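PDB 5EWQ: amidase from Bacillus anthracis, which probably hydrolyses carboxylic amides to the acid and ammonia, as a member of the amidase signature family of serine hydrolases. Local coordinates for residues Val121-Gln126 with Pro132-Thr137; Ser169-Tyr174 with Tyr365-Asn370; Gly252-Ala257 with Asn372-Gln377; Ala391-Lys394 with Arg400-Tyr403. One frame throughout, in Å; residues are numbered along the deposited sequence.

Contact 1 (Val121-Gln126 with Pro132-Thr137)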
loop_
_atom_site.group_PDB
_atom_site.type_symbol
_atom_site.label_atom_id
_atom_site.label_comp_id
_atom_site.label_asym_id
_atom_site.label_seq_id
_atom_site.Cartn_x
_atom_site.Cartn_y
_atom_site.Cartn_z
ATOM N N VAL A 121 8.534 -2.367 1.979
ATOM C CA VAL A 121 8.043 -1.946 0.672
ATOM C C VAL A 121 7.429 -3.119 -0.086
ATOM O O VAL A 121 7.735 -4.277 0.190
ATOM C CB VAL A 121 9.164 -1.317 -0.177
ATOM C CG1 VAL A 121 9.720 -0.084 0.519
ATOM C CG2 VAL A 121 10.267 -2.331 -0.439
ATOM N N LYS A 122 6.554 -2.810 -1.037
ATOM C CA LYS A 122 5.885 -3.833 -1.832
ATOM C C LYS A 122 6.907 -4.606 -2.667
ATOM O O LYS A 122 7.983 -4.090 -2.975
ATOM C CB LYS A 122 4.820 -3.192 -2.724
ATOM C CG LYS A 122 3.783 -4.154 -3.280
ATOM C CD LYS A 122 2.684 -3.395 -4.007
ATOM C CE LYS A 122 1.588 -4.327 -4.492
ATOM N NZ LYS A 122 0.475 -3.588 -5.150
ATOM N N ASP A 123 6.569 -5.840 -3.030
ATOM C CA ASP A 123 7.500 -6.734 -3.716
ATOM C C ASP A 123 7.869 -6.244 -5.121
ATOM O O ASP A 123 8.764 -6.796 -5.762
ATOM C CB ASP A 123 6.910 -8.146 -3.791
ATOM C CG ASP A 123 7.916 -9.179 -4.272
ATOM O OD1 ASP A 123 8.771 -9.601 -3.466
ATOM O OD2 ASP A 123 7.847 -9.572 -5.456
ATOM N N ASN A 124 7.185 -5.207 -5.592
ATOM C CA ASN A 124 7.478 -4.641 -6.904
ATOM C C ASN A 124 8.327 -3.375 -6.814
ATOM O O ASN A 124 8.415 -2.612 -7.775
ATOM C CB ASN A 124 6.179 -4.350 -7.659
ATOM C CG ASN A 124 5.308 -3.326 -6.956
ATOM O OD1 ASN A 124 5.553 -2.968 -5.804
ATOM N ND2 ASN A 124 4.273 -2.857 -7.645
ATOM N N VAL A 125 8.948 -3.159 -5.659
ATOM C CA VAL A 125 9.786 -1.982 -5.442
ATOM C C VAL A 125 11.263 -2.369 -5.374
ATOM O O VAL A 125 11.643 -3.268 -4.623
ATOM C CB VAL A 125 9.388 -1.244 -4.152
ATOM C CG1 VAL A 125 10.236 0.005 -3.970
ATOM C CG2 VAL A 125 7.910 -0.887 -4.183
ATOM N N GLN A 126 12.090 -1.681 -6.155
ATOM C CA GLN A 126 13.496 -2.050 -6.308
ATOM C C GLN A 126 14.364 -1.710 -5.100
ATOM O O GLN A 126 14.254 -0.629 -4.521
ATOM C CB GLN A 126 14.087 -1.383 -7.552
ATOM C CG GLN A 126 13.556 -1.927 -8.867
ATOM C CD GLN A 126 14.143 -1.214 -10.070
ATOM O OE1 GLN A 126 13.701 -1.412 -11.200
ATOM N NE2 GLN A 126 15.147 -0.378 -9.831
ATOM N N PRO A 132 15.521 -9.050 -3.747
ATOM C CA PRO A 132 14.965 -9.236 -5.092
ATOM C C PRO A 132 13.656 -8.486 -5.317
ATOM O O PRO A 132 12.830 -8.392 -4.410
ATOM C CB PRO A 132 14.732 -10.748 -5.168
ATOM C CG PRO A 132 15.701 -11.325 -4.204
ATOM C CD PRO A 132 15.778 -10.338 -3.080
ATOM N N THR A 133 13.482 -7.957 -6.523
ATOM C CA THR A 133 12.241 -7.304 -6.913
ATOM C C THR A 133 11.546 -8.174 -7.949
ATOM O O THR A 133 12.078 -8.397 -9.034
ATOM C CB THR A 133 12.489 -5.900 -7.485
ATOM O OG1 THR A 133 13.356 -5.174 -6.607
ATOM C CG2 THR A 133 11.178 -5.146 -7.641
ATOM N N SER A 134 10.360 -8.667 -7.616
ATOM C CA SER A 134 9.739 -9.702 -8.431
ATOM C C SER A 134 8.300 -9.402 -8.827
ATOM O O SER A 134 7.747 -10.072 -9.698
ATOM C CB SER A 134 9.787 -11.035 -7.685
ATOM O OG SER A 134 11.080 -11.268 -7.153
ATOM N N ALA A 135 7.701 -8.407 -8.177
ATOM C CA ALA A 135 6.285 -8.087 -8.361
ATOM C C ALA A 135 5.402 -9.306 -8.095
ATOM O O ALA A 135 4.319 -9.437 -8.667
ATOM C CB ALA A 135 6.034 -7.542 -9.762
ATOM N N GLY A 136 5.875 -10.194 -7.224
ATOM C CA GLY A 136 5.130 -11.382 -6.848
ATOM C C GLY A 136 5.242 -12.539 -7.824
ATOM O O GLY A 136 4.532 -13.536 -7.691
ATOM N N THR A 137 6.134 -12.421 -8.803
ATOM C CA THR A 137 6.263 -13.450 -9.832
ATOM C C THR A 137 7.331 -14.485 -9.492
ATOM O O THR A 137 8.270 -14.208 -8.746
ATOM C CB THR A 137 6.594 -12.834 -11.204
ATOM O OG1 THR A 137 7.930 -12.318 -11.194
ATOM C CG2 THR A 137 5.624 -11.715 -11.525
#
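The flat carboxylate of Asp123 meets Gly136 at one oxygen: the backbone N of Gly136 reaches OD2 at 2.7 Å, on the anti side and 26° out of the carboxylate plane. The peptide oxygen Asp123 O is gripped twice, by Ser134 N (3.1 Å) almost end-on and by Ala135 N (3.1 Å) from well above the carbonyl plane, 60° out of it. With CG anti to the backbone N (chi1 -170°), the carboxylate of Asp123 sits beside the residue's own carbonyl, and both groups can face the Ser134-Gly136 amides. Thr133 works beside it: its hydroxyl donates to Val125 O (OG1 to O 3.2 Å), also from above the carbonyl plane, while its methyl CG2 packs 3.5 Å from Asn124 C. Asn124 CB rests against Ala135 CB at 3.8 Å.

Strand 118-122 ends at this loop, and Lys122 NZ bonds to Ser204 and Ser205, a lysine-serine grouping consistent with the amidase signature fold. OD1 of Asp123 also bonds to Thr89. The buried carboxylate thus answers the amide of Gly136 with OD2 and Lys186, in a salt bridge, with OD1, and the nearby positive charge probably stabilises its ionised form.

Contact 2 (Ser169-Tyr174 with Tyr365-Asn370); sequences SEWANY and YEFKHN
An aromatic cluster of Trp171, Tyr174 and Phe367 joins the short, weakly bonded helical turn 170-173, whose backbone angles are left-handed at Trp171-Asn173, to helix 360-377. Phe367 is the shared member and reaches in from its helix with CG anti to the backbone N (chi1 174°). Against Trp171 the pair is T-shaped: the far edge of Phe367 points at one face of the indole, with CZ toward the rim of the six-membered ring rather than over its middle. The planes stand at 86°, the centroids are 5.5 Å apart, and Trp171 CE3 comes within 3.9 Å of Phe367 CE1.

Within the cluster Phe367 serves its two neighbours through different surfaces, giving its edge to Trp171 and a face to Tyr174. Tyr174 CD2 lies over that face, offset toward the rim and 4.0 Å from Phe367 CG. The rings meet obliquely, at 51° with centroids 5.3 Å apart, and the two side chains run antiparallel alongside one another. Around the cluster, Leu386 of helix 386-394 and Ile408 of helix 406-412 pack on Phe367, Ile389 of helix 386-394 on Trp171, and Leu407 of helix 406-412 on Tyr174.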
loop_
_atom_site.group_PDB
_atom_site.type_symbol
_atom_site.label_atom_id
_atom_site.label_comp_id
_atom_site.label_asym_id
_atom_site.label_seq_id
_atom_site.Cartn_x
_atom_site.Cartn_y
_atom_site.Cartn_z
ATOM N N SER A 169 -0.703 -9.363 -4.770
ATOM C CA SER A 169 -1.330 -9.991 -5.920
ATOM C C SER A 169 -0.364 -9.877 -7.091
ATOM O O SER A 169 0.091 -8.780 -7.416
ATOM C CB SER A 169 -2.672 -9.335 -6.246
ATOM O OG SER A 169 -3.552 -9.400 -5.139
ATOM N N GLU A 170 -0.042 -11.011 -7.706
ATOM C CA GLU A 170 0.985 -11.070 -8.744
ATOM C C GLU A 170 0.700 -10.099 -9.888
ATOM O O GLU A 170 -0.440 -9.969 -10.332
ATOM C CB GLU A 170 1.113 -12.498 -9.280
ATOM C CG GLU A 170 2.286 -12.706 -10.224
ATOM C CD GLU A 170 2.554 -14.171 -10.507
ATOM O OE1 GLU A 170 3.383 -14.465 -11.393
ATOM O OE2 GLU A 170 1.939 -15.030 -9.840
ATOM N N TRP A 171 1.750 -9.418 -10.343
ATOM C CA TRP A 171 1.654 -8.392 -11.381
ATOM C C TRP A 171 0.656 -7.296 -11.018
ATOM O O TRP A 171 -0.051 -6.783 -11.887
ATOM C CB TRP A 171 1.272 -9.012 -12.729
ATOM C CG TRP A 171 2.371 -9.803 -13.366
ATOM C CD1 TRP A 171 2.366 -11.140 -13.643
ATOM C CD2 TRP A 171 3.643 -9.308 -13.802
ATOM N NE1 TRP A 171 3.554 -11.506 -14.229
ATOM C CE2 TRP A 171 4.354 -10.398 -14.340
ATOM C CE3 TRP A 171 4.248 -8.047 -13.795
ATOM C CZ2 TRP A 171 5.641 -10.269 -14.856
ATOM C CZ3 TRP A 171 5.525 -7.920 -14.313
ATOM C CH2 TRP A 171 6.208 -9.024 -14.836
ATOM N N ALA A 172 0.619 -6.942 -9.736
ATOM C CA ALA A 172 -0.318 -5.952 -9.209
ATOM C C ALA A 172 -1.751 -6.311 -9.582
ATOM O O ALA A 172 -2.515 -5.463 -10.043
ATOM C CB ALA A 172 0.034 -4.559 -9.710
ATOM N N ASN A 173 -2.093 -7.582 -9.378
ATOM C CA ASN A 173 -3.394 -8.133 -9.748
ATOM C C ASN A 173 -3.692 -7.955 -11.234
ATOM O O ASN A 173 -4.667 -7.306 -11.612
ATOM C CB ASN A 173 -4.510 -7.504 -8.912
ATOM C CG ASN A 173 -5.826 -8.245 -9.049
ATOM O OD1 ASN A 173 -5.849 -9.451 -9.301
ATOM N ND2 ASN A 173 -6.932 -7.526 -8.888
ATOM N N TYR A 174 -2.839 -8.531 -12.074
ATOM C CA TYR A 174 -3.063 -8.514 -13.513
ATOM C C TYR A 174 -2.475 -9.762 -14.158
ATOM O O TYR A 174 -1.574 -9.680 -14.990
ATOM C CB TYR A 174 -2.464 -7.256 -14.143
ATOM C CG TYR A 174 -3.084 -6.894 -15.475
ATOM C CD1 TYR A 174 -4.338 -6.300 -15.535
ATOM C CD2 TYR A 174 -2.419 -7.145 -16.669
ATOM C CE1 TYR A 174 -4.914 -5.967 -16.746
ATOM C CE2 TYR A 174 -2.989 -6.815 -17.886
ATOM C CZ TYR A 174 -4.235 -6.227 -17.917
ATOM O OH TYR A 174 -4.810 -5.895 -19.122
ATOM N N TYR A 365 -3.287 -2.457 -23.181
ATOM C CA TYR A 365 -2.284 -1.956 -24.111
ATOM C C TYR A 365 -0.981 -1.590 -23.409
ATOM O O TYR A 365 0.105 -1.936 -23.875
ATOM C CB TYR A 365 -2.818 -0.736 -24.868
ATOM C CG TYR A 365 -1.761 -0.012 -25.675
ATOM C CD1 TYR A 365 -1.415 -0.446 -26.949
ATOM C CD2 TYR A 365 -1.108 1.102 -25.163
ATOM C CE1 TYR A 365 -0.449 0.210 -27.688
ATOM C CE2 TYR A 365 -0.141 1.763 -25.894
ATOM C CZ TYR A 365 0.184 1.313 -27.156
ATOM O OH TYR A 365 1.148 1.970 -27.885
ATOM N N GLU A 366 -1.096 -0.891 -22.285
ATOM C CA GLU A 366 0.060 -0.268 -21.650
ATOM C C GLU A 366 0.928 -1.248 -20.861
ATOM O O GLU A 366 2.123 -1.009 -20.683
ATOM C CB GLU A 366 -0.402 0.867 -20.734
ATOM C CG GLU A 366 0.611 1.986 -20.575
ATOM C CD GLU A 366 0.085 3.133 -19.737
ATOM O OE1 GLU A 366 -1.016 2.995 -19.164
ATOM O OE2 GLU A 366 0.770 4.174 -19.655
ATOM N N PHE A 367 0.333 -2.341 -20.393
ATOM C CA PHE A 367 1.066 -3.318 -19.589
ATOM C C PHE A 367 2.226 -3.932 -20.363
ATOM O O PHE A 367 3.350 -3.990 -19.866
ATOM C CB PHE A 367 0.134 -4.425 -19.094
ATOM C CG PHE A 367 0.845 -5.536 -18.372
ATOM C CD1 PHE A 367 1.338 -5.343 -17.093
ATOM C CD2 PHE A 367 1.024 -6.769 -18.974
ATOM C CE1 PHE A 367 1.994 -6.360 -16.425
ATOM C CE2 PHE A 367 1.680 -7.791 -18.312
ATOM C CZ PHE A 367 2.165 -7.586 -17.036
ATOM N N LYS A 368 1.944 -4.388 -21.579
ATOM C CA LYS A 368 2.961 -4.992 -22.432
ATOM C C LYS A 368 4.109 -4.026 -22.701
ATOM O O LYS A 368 5.277 -4.407 -22.653
ATOM C CB LYS A 368 2.343 -5.452 -23.753
ATOM C CG LYS A 368 3.351 -5.982 -24.760
ATOM C CD LYS A 368 2.685 -6.328 -26.082
ATOM C CE LYS A 368 3.697 -6.853 -27.088
ATOM N NZ LYS A 368 3.060 -7.207 -28.386
ATOM N N HIS A 369 3.768 -2.771 -22.969
ATOM C CA HIS A 369 4.763 -1.766 -23.319
ATOM C C HIS A 369 5.580 -1.310 -22.112
ATOM O O HIS A 369 6.798 -1.158 -22.207
ATOM C CB HIS A 369 4.088 -0.566 -23.982
ATOM C CG HIS A 369 3.483 -0.878 -25.315
ATOM N ND1 HIS A 369 2.419 -1.741 -25.467
ATOM C CD2 HIS A 369 3.801 -0.452 -26.561
ATOM C CE1 HIS A 369 2.103 -1.828 -26.746
ATOM N NE2 HIS A 369 2.928 -1.055 -27.432
ATOM N N ASN A 370 4.915 -1.090 -20.983
ATOM C CA ASN A 370 5.605 -0.676 -19.765
ATOM C C ASN A 370 6.578 -1.741 -19.268
ATOM O O ASN A 370 7.697 -1.430 -18.865
ATOM C CB ASN A 370 4.603 -0.342 -18.658
ATOM C CG ASN A 370 3.833 0.932 -18.932
ATOM O OD1 ASN A 370 2.736 1.130 -18.409
ATOM N ND2 ASN A 370 4.402 1.805 -19.754
#

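Contact 3 (Gly252-Ala257 with Asn372-Gln377); sequences GIIPLA and NDYFSQ
Tyr374 leaves helix 360-377 with CG opposite its own backbone N (chi1 175°), a torsion that carries the ring outward to the loop 252-257. On the loop side, Ile254 holds CG1 alongside its backbone N (chi1 -62°), which lays this methylene near the phenol end of the ring. The result is a helix-to-loop packing contact within the amidase fold: the loop connects strands 239-242 and 263-267 of the central mixed sheet, and a single tyrosine supplies nearly all of the helix's share.

The ring is used along its length. Ile254 CA sits over one face in a CH-pi contact, 4.3 Å from the ring centroid and 18° off the ring normal. Farther out, Ile254 CG1 lies 3.5 Å from Tyr374 CZ and 3.4 Å from OH, the two side chains crossing at about a right angle. Nearer the helix, Pro255 CD approaches obliquely to 3.7 Å from Tyr374 CD1, and Pro255 CD and CG also lie near Tyr374 CB. Apolar groups therefore track the tyrosine from root to tip, while the hydroxyl itself finds a polar partner in Gln126 OE1. Trp143 also packs against Tyr374, and Trp171 against Ile254.

Behind the tyrosine, two side chains of the same segment grip one main-chain carbonyl. Ser376 OG donates to Asp373 O at 2.6 Å, and Gln377 NE2 reaches the same oxygen at 3.2 Å from the opposite face of the carbonyl plane.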
loop_
_atom_site.group_PDB
_atom_site.type_symbol
_atom_site.label_atom_id
_atom_site.label_comp_id
_atom_site.label_asym_id
_atom_site.label_seq_id
_atom_site.Cartn_x
_atom_site.Cartn_y
_atom_site.Cartn_z
ATOM N N GLY A 252 11.896 2.941 -10.302
ATOM C CA GLY A 252 12.383 1.834 -9.500
ATOM C C GLY A 252 11.253 0.946 -9.020
ATOM O O GLY A 252 11.381 0.240 -8.021
ATOM N N ILE A 253 10.132 0.992 -9.731
ATOM C CA ILE A 253 8.977 0.168 -9.398
ATOM C C ILE A 253 8.460 -0.547 -10.640
ATOM O O ILE A 253 8.180 0.091 -11.655
ATOM C CB ILE A 253 7.833 1.001 -8.781
ATOM C CG1 ILE A 253 8.324 1.764 -7.548
ATOM C CG2 ILE A 253 6.655 0.108 -8.422
ATOM C CD1 ILE A 253 7.276 2.663 -6.926
ATOM N N ILE A 254 8.347 -1.870 -10.557
ATOM C CA ILE A 254 7.815 -2.662 -11.661
ATOM C C ILE A 254 6.392 -2.218 -11.982
ATOM O O ILE A 254 5.481 -2.394 -11.172
ATOM C CB ILE A 254 7.828 -4.168 -11.343
ATOM C CG1 ILE A 254 9.262 -4.650 -11.120
ATOM C CG2 ILE A 254 7.175 -4.957 -12.468
ATOM C CD1 ILE A 254 9.371 -6.131 -10.842
ATOM N N PRO A 255 6.202 -1.638 -13.175
ATOM C CA PRO A 255 4.949 -0.979 -13.550
ATOM C C PRO A 255 3.813 -1.938 -13.887
ATOM O O PRO A 255 4.001 -3.154 -13.952
ATOM C CB PRO A 255 5.346 -0.174 -14.788
ATOM C CG PRO A 255 6.427 -0.988 -15.410
ATOM C CD PRO A 255 7.195 -1.592 -14.263
ATOM N N LEU A 256 2.632 -1.365 -14.090
ATOM C CA LEU A 256 1.470 -2.086 -14.588
ATOM C C LEU A 256 0.823 -1.233 -15.670
ATOM O O LEU A 256 0.581 -1.691 -16.785
ATOM C CB LEU A 256 0.482 -2.385 -13.458
ATOM C CG LEU A 256 -0.924 -2.844 -13.853
ATOM C CD1 LEU A 256 -0.862 -4.074 -14.736
ATOM C CD2 LEU A 256 -1.766 -3.118 -12.616
ATOM N N ALA A 257 0.556 0.020 -15.319
ATOM C CA ALA A 257 0.079 1.020 -16.265
ATOM C C ALA A 257 0.491 2.401 -15.774
ATOM O O ALA A 257 -0.147 2.967 -14.885
ATOM C CB ALA A 257 -1.427 0.934 -16.430
ATOM N N ASN A 372 7.960 -4.342 -21.043
ATOM C CA ASN A 372 9.050 -4.526 -21.995
ATOM C C ASN A 372 10.070 -3.395 -21.927
ATOM O O ASN A 372 11.274 -3.629 -22.027
ATOM C CB ASN A 372 8.505 -4.648 -23.419
ATOM C CG ASN A 372 7.715 -5.926 -23.634
ATOM O OD1 ASN A 372 7.806 -6.865 -22.845
ATOM N ND2 ASN A 372 6.938 -5.967 -24.711
ATOM N N ASP A 373 9.582 -2.170 -21.757
ATOM C CA ASP A 373 10.459 -1.010 -21.623
ATOM C C ASP A 373 11.193 -1.035 -20.288
ATOM O O ASP A 373 12.312 -0.532 -20.174
ATOM C CB ASP A 373 9.662 0.290 -21.761
ATOM C CG ASP A 373 9.174 0.529 -23.178
ATOM O OD1 ASP A 373 9.064 -0.452 -23.944
ATOM O OD2 ASP A 373 8.898 1.698 -23.524
ATOM N N TYR A 374 10.558 -1.622 -19.278
ATOM C CA TYR A 374 11.165 -1.746 -17.958
ATOM C C TYR A 374 12.342 -2.714 -17.984
ATOM O O TYR A 374 13.418 -2.414 -17.471
ATOM C CB TYR A 374 10.125 -2.208 -16.932
ATOM C CG TYR A 374 10.694 -2.482 -15.556
ATOM C CD1 TYR A 374 10.913 -1.449 -14.655
ATOM C CD2 TYR A 374 11.006 -3.777 -15.158
ATOM C CE1 TYR A 374 11.433 -1.695 -13.398
ATOM C CE2 TYR A 374 11.526 -4.032 -13.902
ATOM C CZ TYR A 374 11.737 -2.989 -13.027
ATOM O OH TYR A 374 12.253 -3.239 -11.777
ATOM N N PHE A 375 12.123 -3.877 -18.587
ATOM C CA PHE A 375 13.140 -4.919 -18.652
ATOM C C PHE A 375 14.307 -4.533 -19.556
ATOM O O PHE A 375 15.419 -5.041 -19.398
ATOM C CB PHE A 375 12.518 -6.233 -19.133
ATOM C CG PHE A 375 11.696 -6.935 -18.089
ATOM C CD1 PHE A 375 12.004 -6.808 -16.743
ATOM C CD2 PHE A 375 10.617 -7.724 -18.451
ATOM C CE1 PHE A 375 11.250 -7.456 -15.781
ATOM C CE2 PHE A 375 9.861 -8.372 -17.492
ATOM C CZ PHE A 375 10.178 -8.236 -16.157
ATOM N N SER A 376 14.052 -3.637 -20.504
ATOM C CA SER A 376 15.085 -3.196 -21.436
ATOM C C SER A 376 16.134 -2.338 -20.736
ATOM O O SER A 376 17.278 -2.252 -21.183
ATOM C CB SER A 376 14.463 -2.417 -22.595
ATOM O OG SER A 376 13.845 -1.228 -22.134
ATOM N N GLN A 377 15.737 -1.707 -19.637
ATOM C CA GLN A 377 16.630 -0.830 -18.890
ATOM C C GLN A 377 17.504 -1.615 -17.917
ATOM O O GLN A 377 18.610 -1.190 -17.584
ATOM C CB GLN A 377 15.827 0.227 -18.130
ATOM C CG GLN A 377 14.916 1.065 -19.011
ATOM C CD GLN A 377 14.106 2.072 -18.217
ATOM O OE1 GLN A 377 14.616 3.119 -17.817
ATOM N NE2 GLN A 377 12.837 1.758 -17.981
#

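Contact 4 (Ala391-Lys394 with Arg400-Tyr403); sequences AFNK and RIKY
Arg400 lies flat on the ring of Phe392 while also bonding to the same residue's main chain. The guanidinium and ring planes are only 9° apart and their centres 3.9 Å, a stacked cation-pi arrangement in which NH1 stands over the middle of the ring and the rest of the group extends over its CZ-CE2 rim. The same NH1 donates to Phe392 O at 2.7 Å, the acceptor lying within the guanidinium plane. One nitrogen thus faces the pi cloud and directs an N-H in its own plane to the carbonyl.

Beside this pair, Ile401 packs on Asn393. Its CG2 lies 3.6 Å from Asn393 ND2, and its CD1 lies 3.7 Å from Asn393 CB, the side chains crossing at about a right angle. Asn393 OD1 comes to 3.8 Å from Arg400 CB.

The extended Arg400 chain, straight from CG to NE, carries the guanidinium back to Phe392. Asn393 ND2 is held by Gln405 OE1, and Lys394 NZ makes a salt bridge with Glu409 on helix 406-412. Tyr138 packs on Arg400 and Val139 on Phe392.

The contact lies at the protein surface and folds the segment after the short helix 397-400 back on helix 386-394. The in-plane bond to Phe392 O and the stack on the ring together restrict rotation of the guanidinium, whose charge is probably eased by the pi face and the carbonyl.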
loop_
_atom_site.group_PDB
_atom_site.type_symbol
_atom_site.label_atom_id
_atom_site.label_comp_id
_atom_site.label_asym_id
_atom_site.label_seq_id
_atom_site.Cartn_x
_atom_site.Cartn_y
_atom_site.Cartn_z
ATOM N N ALA A 391 6.098 -17.867 -21.979
ATOM C CA ALA A 391 6.739 -19.130 -22.318
ATOM C C ALA A 391 7.348 -19.782 -21.082
ATOM O O ALA A 391 7.372 -21.007 -20.961
ATOM C CB ALA A 391 7.801 -18.914 -23.384
ATOM N N PHE A 392 7.837 -18.953 -20.166
ATOM C CA PHE A 392 8.454 -19.437 -18.935
ATOM C C PHE A 392 7.429 -20.099 -18.021
ATOM O O PHE A 392 7.684 -21.163 -17.455
ATOM C CB PHE A 392 9.147 -18.285 -18.201
ATOM C CG PHE A 392 9.808 -18.693 -16.915
ATOM C CD1 PHE A 392 11.101 -19.188 -16.912
ATOM C CD2 PHE A 392 9.139 -18.573 -15.708
ATOM C CE1 PHE A 392 11.712 -19.561 -15.731
ATOM C CE2 PHE A 392 9.745 -18.945 -14.524
ATOM C CZ PHE A 392 11.034 -19.439 -14.535
ATOM N N ASN A 393 6.273 -19.460 -17.877
ATOM C CA ASN A 393 5.212 -19.967 -17.015
ATOM C C ASN A 393 4.633 -21.287 -17.511
ATOM O O ASN A 393 4.225 -22.133 -16.715
ATOM C CB ASN A 393 4.094 -18.929 -16.886
ATOM C CG ASN A 393 4.537 -17.680 -16.149
ATOM O OD1 ASN A 393 5.441 -17.725 -15.314
ATOM N ND2 ASN A 393 3.897 -16.556 -16.452
ATOM N N LYS A 394 4.602 -21.455 -18.829
ATOM C CA LYS A 394 4.043 -22.654 -19.447
ATOM C C LYS A 394 4.811 -23.924 -19.084
ATOM O O LYS A 394 4.242 -25.015 -19.062
ATOM C CB LYS A 394 4.011 -22.497 -20.970
ATOM C CG LYS A 394 2.859 -21.661 -21.505
ATOM C CD LYS A 394 2.977 -21.492 -23.014
ATOM C CE LYS A 394 1.648 -21.116 -23.652
ATOM N NZ LYS A 394 1.139 -19.798 -23.191
ATOM N N ARG A 400 3.885 -22.097 -11.438
ATOM C CA ARG A 400 4.153 -20.720 -11.842
ATOM C C ARG A 400 2.891 -19.932 -12.189
ATOM O O ARG A 400 2.847 -18.715 -12.010
ATOM C CB ARG A 400 5.127 -20.717 -13.022
ATOM C CG ARG A 400 6.427 -21.434 -12.701
ATOM C CD ARG A 400 7.333 -21.584 -13.907
ATOM N NE ARG A 400 8.557 -22.296 -13.550
ATOM C CZ ARG A 400 9.539 -22.575 -14.400
ATOM N NH1 ARG A 400 9.448 -22.204 -15.670
ATOM N NH2 ARG A 400 10.616 -23.225 -13.978
ATOM N N ILE A 401 1.868 -20.622 -12.683
ATOM C CA ILE A 401 0.591 -19.984 -12.988
ATOM C C ILE A 401 -0.580 -20.884 -12.603
ATOM O O ILE A 401 -1.333 -21.342 -13.463
ATOM C CB ILE A 401 0.477 -19.612 -14.480
ATOM C CG1 ILE A 401 1.072 -20.718 -15.355
ATOM C CG2 ILE A 401 1.181 -18.293 -14.760
ATOM C CD1 ILE A 401 0.798 -20.538 -16.830
ATOM N N LYS A 402 -0.723 -21.127 -11.303
ATOM C CA LYS A 402 -1.772 -21.996 -10.777
ATOM C C LYS A 402 -3.161 -21.574 -11.250
ATOM O O LYS A 402 -4.023 -22.416 -11.504
ATOM C CB LYS A 402 -1.726 -22.014 -9.246
ATOM C CG LYS A 402 -2.846 -22.813 -8.595
ATOM C CD LYS A 402 -2.811 -22.682 -7.080
ATOM C CE LYS A 402 -4.006 -23.366 -6.439
ATOM N NZ LYS A 402 -4.024 -24.830 -6.712
ATOM N N TYR A 403 -3.367 -20.268 -11.377
ATOM C CA TYR A 403 -4.661 -19.742 -11.796
ATOM C C TYR A 403 -4.605 -19.181 -13.214
ATOM O O TYR A 403 -5.500 -18.451 -13.636
ATOM C CB TYR A 403 -5.138 -18.669 -10.814
ATOM C CG TYR A 403 -5.195 -19.148 -9.381
ATOM C CD1 TYR A 403 -6.309 -19.822 -8.897
ATOM C CD2 TYR A 403 -4.131 -18.935 -8.514
ATOM C CE1 TYR A 403 -6.364 -20.267 -7.587
ATOM C CE2 TYR A 403 -4.178 -19.375 -7.202
ATOM C CZ TYR A 403 -5.296 -20.040 -6.746
ATOM O OH TYR A 403 -5.349 -20.480 -5.444
#

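In the fold
From the N terminus, contact 1 comes first and closes a short loop just after strand 118-122. Contacts 2 and 3 then cross along the chain: 169-174 and 252-257 each wait more than a hundred residues for partners that both lie on helix 360-377. Contact 4 follows in series, folding helix 386-394 against the segment after helix 397-400. The first three form a continuous body. Ala135 O probably bonds Trp171 N, Gln126 N probably bonds Gly252 O, and Leu256 packs on Phe367. Contact 4 stands apart, its nearest atoms about 4 Å from contact 2. Contacts 2 and 3 tie segments that follow strands of the central sheet to helix 360-377.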